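Local atomic coordinates of extracellular ligand-binding receptor (PDB entry 4ZPJ), a protein that probably binds a small-molecule ligand outside the cell and delivers it to an ABC transporter, as other members of the leucine-binding protein family do. Residues I264-L267 and V268-E272; N361-A364 and L365-L369. All coordinates share one frame; numbering follows the deposited sequence.

Contact 1. Residues I264-L267 and V268-E272; sequences IRFL and VQYQE
I264, R265, F266 and L267 each accept an i+4 amide bond through the backbone O, from V268, Q269, Y270 and Q271, at N-to-O distances between 2.7 Å (Y270 N to F266 O) and 3.2 Å (Q271 N to L267 O), which marks one unbroken alpha-helix. F266 and Y270 send their rings the same way, side by side: each CG lies opposite its own backbone N (chi1 174° in F266), and CZ of F266 comes within 3.6 Å of CD1 of Y270. With planes 37° apart and centroids 5.5 Å apart, the pair is oblique; Y270 CB sits over one face of the F266 ring. L240 of helix 237-246 and L281 of strand 281-283 pack on both residues, and Y270 OH bonds to I279 O. On the adjoining flank, Q269, one turn after R265, runs extended beyond CG, its NE2 3.9 Å from R265 CB, while OE1 takes F236 N and NE2 gives to Q234 O. An alanine in place of Q269 would remove both amide partners and probably leave F236 N and Q234 O without these bonds, loosening the tie to the 234-236 segment. V268 CG2 lies 3.4 Å from I264 O, a further side-chain contact with the preceding turn. The inward aromatic face and polar flank suit the helix of a beta-alpha-beta unit, here strand 252-256, helix 261-272 and strand 281-283.

Contact 2. Residues N361-A364 and L365-L369; sequences NKEA and LLEAL
E363 and E367, one turn apart at the start of helix 362-371, bring their carboxylates together at an N-capped helix end. Their planes are 81° apart, close to perpendicular, and E363 OE1 lies 2.8 Å from E367 OE2. Two acceptors this close would repel if both groups were charged, so a shared proton, which would raise the apparent pKa of one acid, is possible but is not established by the heavy atoms. The chains reach this meeting from different starts: CG of E363 is opposite the backbone N (chi1 -168°), whereas CG of E367 lies beside its own N, and both bend at chi2. On its way out, E367 CG passes 3.0 Å from E363 O, the same oxygen that accepts the E367 amide.

The other faces of the helix are apolar or reach elsewhere. L366 lays CG 3.2 Å from K362 O and packs on Y167 and F169, while L365 turns its branched end away from the preceding turn and packs on P146. A364 and A368 both meet I355, and K362 NZ bonds to E144 O. The apolar side of the helix therefore faces neighbouring loops, strand 168-170 and, through L369, helix 336-354, with the acidic pair on an exposed side.

N361 closes the helix start twice over. Its O accepts L365 N at 2.9 Å, and its side chain caps a different amide: A364 N points almost straight at N361 OD1, 3.2 Å away with an N-H...O angle of 173°, from above the plane of the side-chain carbonyl.

Both contacts are i to i+4 contacts within one alpha-helix, but they hold different elements: contact 1 belongs to helix 261-272 and contact 2 to helix 362-371, on opposite sides of the chain's centre, with centres about 47 Å apart. Contact 1 is partly buried, three of its eight touching residues being buried, and joins its aromatic pair to a parallel-sheet unit. Contact 2 is a surface contact, with three exposed residues and one buried. The chemistry follows: ring packing and side-chain amide bonds to backbone in the first, a capping asparagine and crowded acids in the second. Contact 1 also lies near the zinc-binding residue D235, whereas contact 2 is remote from every annotated site.

Contact 1. Residues I264-L267 and V268-E272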
ATOM      1  N   ILE A 264       3.115  15.297   6.692  1.00 37.92           N
ATOM      2  CA  ILE A 264       3.393  16.633   6.191  1.00 39.18           C
ATOM      3  C   ILE A 264       4.040  17.477   7.296  1.00 41.75           C
ATOM      4  O   ILE A 264       5.128  18.086   7.056  1.00 39.87           O
ATOM      5  CB  ILE A 264       2.127  17.341   5.681  1.00 41.03           C
ATOM      6  CG1 ILE A 264       1.518  16.594   4.495  1.00 40.09           C
ATOM      7  CG2 ILE A 264       2.432  18.805   5.299  1.00 42.56           C
ATOM      8  CD1 ILE A 264       0.107  17.057   4.120  1.00 40.36           C
ATOM      9  N   ARG A 265       3.409  17.490   8.483  1.00 39.24           N
ATOM     10  CA  ARG A 265       3.959  18.275   9.625  1.00 43.18           C
ATOM     11  C   ARG A 265       5.360  17.737  10.061  1.00 40.97           C
ATOM     12  O   ARG A 265       6.280  18.508  10.339  1.00 40.72           O
ATOM     13  CB  ARG A 265       2.960  18.315  10.813  1.00 44.20           C
ATOM     14  CG  ARG A 265       1.742  19.218  10.585  1.00 46.99           C
ATOM     15  CD  ARG A 265       0.945  19.411  11.901  1.00 53.07           C
ATOM     16  NE  ARG A 265       0.544  18.078  12.390  1.00 59.79           N
ATOM     17  CZ  ARG A 265      -0.538  17.384  11.988  1.00 59.98           C
ATOM     18  NH1 ARG A 265      -1.426  17.928  11.143  1.00 64.66           N
ATOM     19  NH2 ARG A 265      -0.755  16.151  12.465  1.00 52.12           N
ATOM     20  N   PHE A 266       5.536  16.423  10.063  1.00 38.39           N
ATOM     21  CA  PHE A 266       6.831  15.899  10.412  1.00 39.43           C
ATOM     22  C   PHE A 266       7.936  16.313   9.406  1.00 40.09           C
ATOM     23  O   PHE A 266       8.989  16.840   9.813  1.00 38.63           O
ATOM     24  CB  PHE A 266       6.817  14.378  10.542  1.00 38.56           C
ATOM     25  CG  PHE A 266       8.187  13.794  10.770  1.00 38.19           C
ATOM     26  CD1 PHE A 266       8.733  13.763  12.022  1.00 39.78           C
ATOM     27  CD2 PHE A 266       8.943  13.331   9.703  1.00 38.05           C
ATOM     28  CE1 PHE A 266      10.015  13.249  12.223  1.00 41.78           C
ATOM     29  CE2 PHE A 266      10.233  12.825   9.886  1.00 38.35           C
ATOM     30  CZ  PHE A 266      10.770  12.780  11.152  1.00 39.69           C
ATOM     31  N   LEU A 267       7.716  16.067   8.113  1.00 38.38           N
ATOM     32  CA  LEU A 267       8.771  16.365   7.135  1.00 39.05           C
ATOM     33  C   LEU A 267       9.089  17.819   7.117  1.00 38.85           C
ATOM     34  O   LEU A 267      10.246  18.201   7.128  1.00 40.51           O
ATOM     35  CB  LEU A 267       8.383  15.905   5.737  1.00 40.58           C
ATOM     36  CG  LEU A 267       8.600  14.408   5.632  1.00 42.80           C
ATOM     37  CD1 LEU A 267       7.949  13.839   4.407  1.00 44.37           C
ATOM     38  CD2 LEU A 267      10.083  14.112   5.652  1.00 46.26           C
ATOM     39  N   VAL A 268       8.069  18.656   7.173  1.00 38.65           N
ATOM     40  CA  VAL A 268       8.299  20.080   7.066  1.00 40.87           C
ATOM     41  C   VAL A 268       9.089  20.521   8.305  1.00 41.32           C
ATOM     42  O   VAL A 268       9.994  21.348   8.196  1.00 43.01           O
ATOM     43  CB  VAL A 268       6.956  20.895   6.937  1.00 43.51           C
ATOM     44  CG1 VAL A 268       7.133  22.349   7.361  1.00 44.34           C
ATOM     45  CG2 VAL A 268       6.388  20.862   5.512  1.00 41.31           C
ATOM     46  N   GLN A 269       8.767  19.980   9.475  1.00 40.84           N
ATOM     47  CA  GLN A 269       9.432  20.449  10.702  1.00 42.91           C
ATOM     48  C   GLN A 269      10.823  19.843  10.819  1.00 40.53           C
ATOM     49  O   GLN A 269      11.747  20.443  11.365  1.00 39.50           O
ATOM     50  CB  GLN A 269       8.591  20.179  11.952  1.00 43.67           C
ATOM     51  CG  GLN A 269       7.228  20.904  11.923  1.00 45.49           C
ATOM     52  CD  GLN A 269       6.351  20.574  13.132  1.00 46.97           C
ATOM     53  OE1 GLN A 269       6.824  20.091  14.157  1.00 47.65           O
ATOM     54  NE2 GLN A 269       5.074  20.817  13.004  1.00 49.62           N
ATOM     55  N   TYR A 270      10.977  18.673  10.257  1.00 39.80           N
ATOM     56  CA  TYR A 270      12.292  18.061  10.164  1.00 40.11           C
ATOM     57  C   TYR A 270      13.246  18.984   9.422  1.00 39.76           C
ATOM     58  O   TYR A 270      14.381  19.154   9.845  1.00 42.90           O
ATOM     59  CB  TYR A 270      12.195  16.686   9.520  1.00 39.23           C
ATOM     60  CG  TYR A 270      13.429  15.849   9.662  1.00 41.32           C
ATOM     61  CD1 TYR A 270      13.621  15.026  10.793  1.00 45.91           C
ATOM     62  CD2 TYR A 270      14.405  15.855   8.695  1.00 42.29           C
ATOM     63  CE1 TYR A 270      14.749  14.232  10.929  1.00 46.03           C
ATOM     64  CE2 TYR A 270      15.529  15.050   8.816  1.00 44.23           C
ATOM     65  CZ  TYR A 270      15.692  14.242   9.925  1.00 45.80           C
ATOM     66  OH  TYR A 270      16.825  13.490  10.054  1.00 47.92           O
ATOM     67  N   GLN A 271      12.774  19.659   8.393  1.00 38.79           N
ATOM     68  CA  GLN A 271      13.636  20.553   7.659  1.00 42.62           C
ATOM     69  C   GLN A 271      13.775  21.884   8.339  1.00 43.75           C
ATOM     70  O   GLN A 271      14.860  22.402   8.480  1.00 45.64           O
ATOM     71  CB  GLN A 271      13.077  20.773   6.271  1.00 46.15           C
ATOM     72  CG  GLN A 271      13.844  21.786   5.446  1.00 50.85           C
ATOM     73  CD  GLN A 271      12.996  22.282   4.289  1.00 55.12           C
ATOM     74  OE1 GLN A 271      11.806  22.586   4.443  1.00 56.06           O
ATOM     75  NE2 GLN A 271      13.604  22.360   3.128  1.00 57.89           N
ATOM     76  N   GLU A 272      12.658  22.446   8.762  1.00 45.25           N
ATOM     77  CA  GLU A 272      12.661  23.755   9.416  1.00 47.25           C
ATOM     78  C   GLU A 272      13.483  23.796  10.703  1.00 47.32           C
ATOM     79  O   GLU A 272      14.116  24.794  11.001  1.00 45.85           O
ATOM     80  CB  GLU A 272      11.213  24.215   9.693  1.00 48.58           C
ATOM     81  CG  GLU A 272      10.486  24.592   8.413  1.00 50.98           C
ATOM     82  CD  GLU A 272       9.099  25.165   8.643  1.00 56.85           C
ATOM     83  OE1 GLU A 272       8.476  24.898   9.700  1.00 60.95           O
ATOM     84  OE2 GLU A 272       8.622  25.888   7.734  1.00 65.65           O
TER

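Contact 2. Residues N361-A364 and L365-L369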
ATOM      1  N   ASN A 361     -18.069 -21.182  -9.917  1.00 65.20           N
ATOM      2  CA  ASN A 361     -17.155 -22.289  -9.695  1.00 61.51           C
ATOM      3  C   ASN A 361     -15.979 -21.802  -8.823  1.00 57.39           C
ATOM      4  O   ASN A 361     -14.950 -21.365  -9.335  1.00 55.55           O
ATOM      5  CB  ASN A 361     -16.716 -22.832 -11.049  1.00 60.21           C
ATOM      6  CG  ASN A 361     -15.818 -24.015 -10.920  1.00 61.39           C
ATOM      7  OD1 ASN A 361     -15.287 -24.288  -9.838  1.00 63.05           O
ATOM      8  ND2 ASN A 361     -15.609 -24.714 -12.021  1.00 60.06           N
ATOM      9  N   LYS A 362     -16.172 -21.843  -7.509  1.00 56.23           N
ATOM     10  CA  LYS A 362     -15.216 -21.292  -6.557  1.00 60.15           C
ATOM     11  C   LYS A 362     -13.854 -21.932  -6.668  1.00 58.36           C
ATOM     12  O   LYS A 362     -12.836 -21.248  -6.525  1.00 57.49           O
ATOM     13  CB  LYS A 362     -15.711 -21.423  -5.112  1.00 62.43           C
ATOM     14  CG  LYS A 362     -16.755 -20.379  -4.766  1.00 67.61           C
ATOM     15  CD  LYS A 362     -16.823 -20.097  -3.280  1.00 70.52           C
ATOM     16  CE  LYS A 362     -18.046 -20.721  -2.632  1.00 74.84           C
ATOM     17  NZ  LYS A 362     -18.514 -19.865  -1.503  1.00 77.52           N
ATOM     18  N   GLU A 363     -13.827 -23.236  -6.904  1.00 58.33           N
ATOM     19  CA  GLU A 363     -12.567 -23.968  -6.998  1.00 58.66           C
ATOM     20  C   GLU A 363     -11.751 -23.364  -8.136  1.00 54.17           C
ATOM     21  O   GLU A 363     -10.601 -22.993  -7.936  1.00 49.50           O
ATOM     22  CB  GLU A 363     -12.801 -25.471  -7.231  1.00 67.92           C
ATOM     23  CG  GLU A 363     -11.570 -26.363  -7.066  1.00 76.85           C
ATOM     24  CD  GLU A 363     -11.354 -27.343  -8.242  1.00 88.01           C
ATOM     25  OE1 GLU A 363     -10.768 -26.932  -9.282  1.00 90.18           O
ATOM     26  OE2 GLU A 363     -11.744 -28.539  -8.127  1.00 88.46           O
ATOM     27  N   ALA A 364     -12.356 -23.255  -9.314  1.00 51.21           N
ATOM     28  CA  ALA A 364     -11.686 -22.699 -10.478  1.00 50.01           C
ATOM     29  C   ALA A 364     -11.354 -21.207 -10.263  1.00 47.72           C
ATOM     30  O   ALA A 364     -10.327 -20.759 -10.671  1.00 46.17           O
ATOM     31  CB  ALA A 364     -12.557 -22.866 -11.721  1.00 51.75           C
ATOM     32  N   LEU A 365     -12.223 -20.445  -9.606  1.00 45.53           N
ATOM     33  CA  LEU A 365     -11.928 -19.047  -9.348  1.00 43.28           C
ATOM     34  C   LEU A 365     -10.662 -18.885  -8.481  1.00 42.58           C
ATOM     35  O   LEU A 365      -9.744 -18.071  -8.778  1.00 40.40           O
ATOM     36  CB  LEU A 365     -13.115 -18.404  -8.675  1.00 42.39           C
ATOM     37  CG  LEU A 365     -12.981 -16.938  -8.287  1.00 41.98           C
ATOM     38  CD1 LEU A 365     -12.514 -16.119  -9.476  1.00 40.15           C
ATOM     39  CD2 LEU A 365     -14.318 -16.432  -7.686  1.00 40.91           C
ATOM     40  N   LEU A 366     -10.606 -19.659  -7.418  1.00 41.51           N
ATOM     41  CA  LEU A 366      -9.457 -19.601  -6.527  1.00 42.31           C
ATOM     42  C   LEU A 366      -8.173 -20.045  -7.154  1.00 44.11           C
ATOM     43  O   LEU A 366      -7.127 -19.413  -6.879  1.00 42.53           O
ATOM     44  CB  LEU A 366      -9.650 -20.465  -5.306  1.00 44.07           C
ATOM     45  CG  LEU A 366     -10.775 -20.093  -4.351  1.00 44.18           C
ATOM     46  CD1 LEU A 366     -10.728 -21.100  -3.206  1.00 46.74           C
ATOM     47  CD2 LEU A 366     -10.603 -18.713  -3.800  1.00 42.02           C
ATOM     48  N   GLU A 367      -8.230 -21.130  -7.943  1.00 47.20           N
ATOM     49  CA  GLU A 367      -7.073 -21.609  -8.633  1.00 50.24           C
ATOM     50  C   GLU A 367      -6.678 -20.559  -9.662  1.00 47.55           C
ATOM     51  O   GLU A 367      -5.483 -20.315  -9.843  1.00 44.72           O
ATOM     52  CB  GLU A 367      -7.256 -23.016  -9.281  1.00 61.85           C
ATOM     53  CG  GLU A 367      -7.804 -24.126  -8.343  1.00 72.32           C
ATOM     54  CD  GLU A 367      -7.252 -25.557  -8.563  1.00 84.91           C
ATOM     55  OE1 GLU A 367      -6.069 -25.786  -8.205  1.00 92.78           O
ATOM     56  OE2 GLU A 367      -8.004 -26.484  -9.020  1.00 90.54           O
ATOM     57  N   ALA A 368      -7.649 -19.887 -10.307  1.00 44.53           N
ATOM     58  CA  ALA A 368      -7.273 -18.837 -11.291  1.00 43.98           C
ATOM     59  C   ALA A 368      -6.621 -17.595 -10.582  1.00 41.07           C
ATOM     60  O   ALA A 368      -5.570 -17.081 -11.017  1.00 39.21           O
ATOM     61  CB  ALA A 368      -8.436 -18.437 -12.208  1.00 43.00           C
ATOM     62  N   LEU A 369      -7.192 -17.161  -9.476  1.00 39.75           N
ATOM     63  CA  LEU A 369      -6.575 -16.058  -8.697  1.00 39.19           C
ATOM     64  C   LEU A 369      -5.160 -16.409  -8.265  1.00 42.07           C
ATOM     65  O   LEU A 369      -4.261 -15.583  -8.441  1.00 42.42           O
ATOM     66  CB  LEU A 369      -7.379 -15.710  -7.481  1.00 38.19           C
ATOM     67  CG  LEU A 369      -8.682 -15.052  -7.826  1.00 39.66           C
ATOM     68  CD1 LEU A 369      -9.671 -15.273  -6.691  1.00 42.56           C
ATOM     69  CD2 LEU A 369      -8.504 -13.557  -8.098  1.00 40.23           C
TER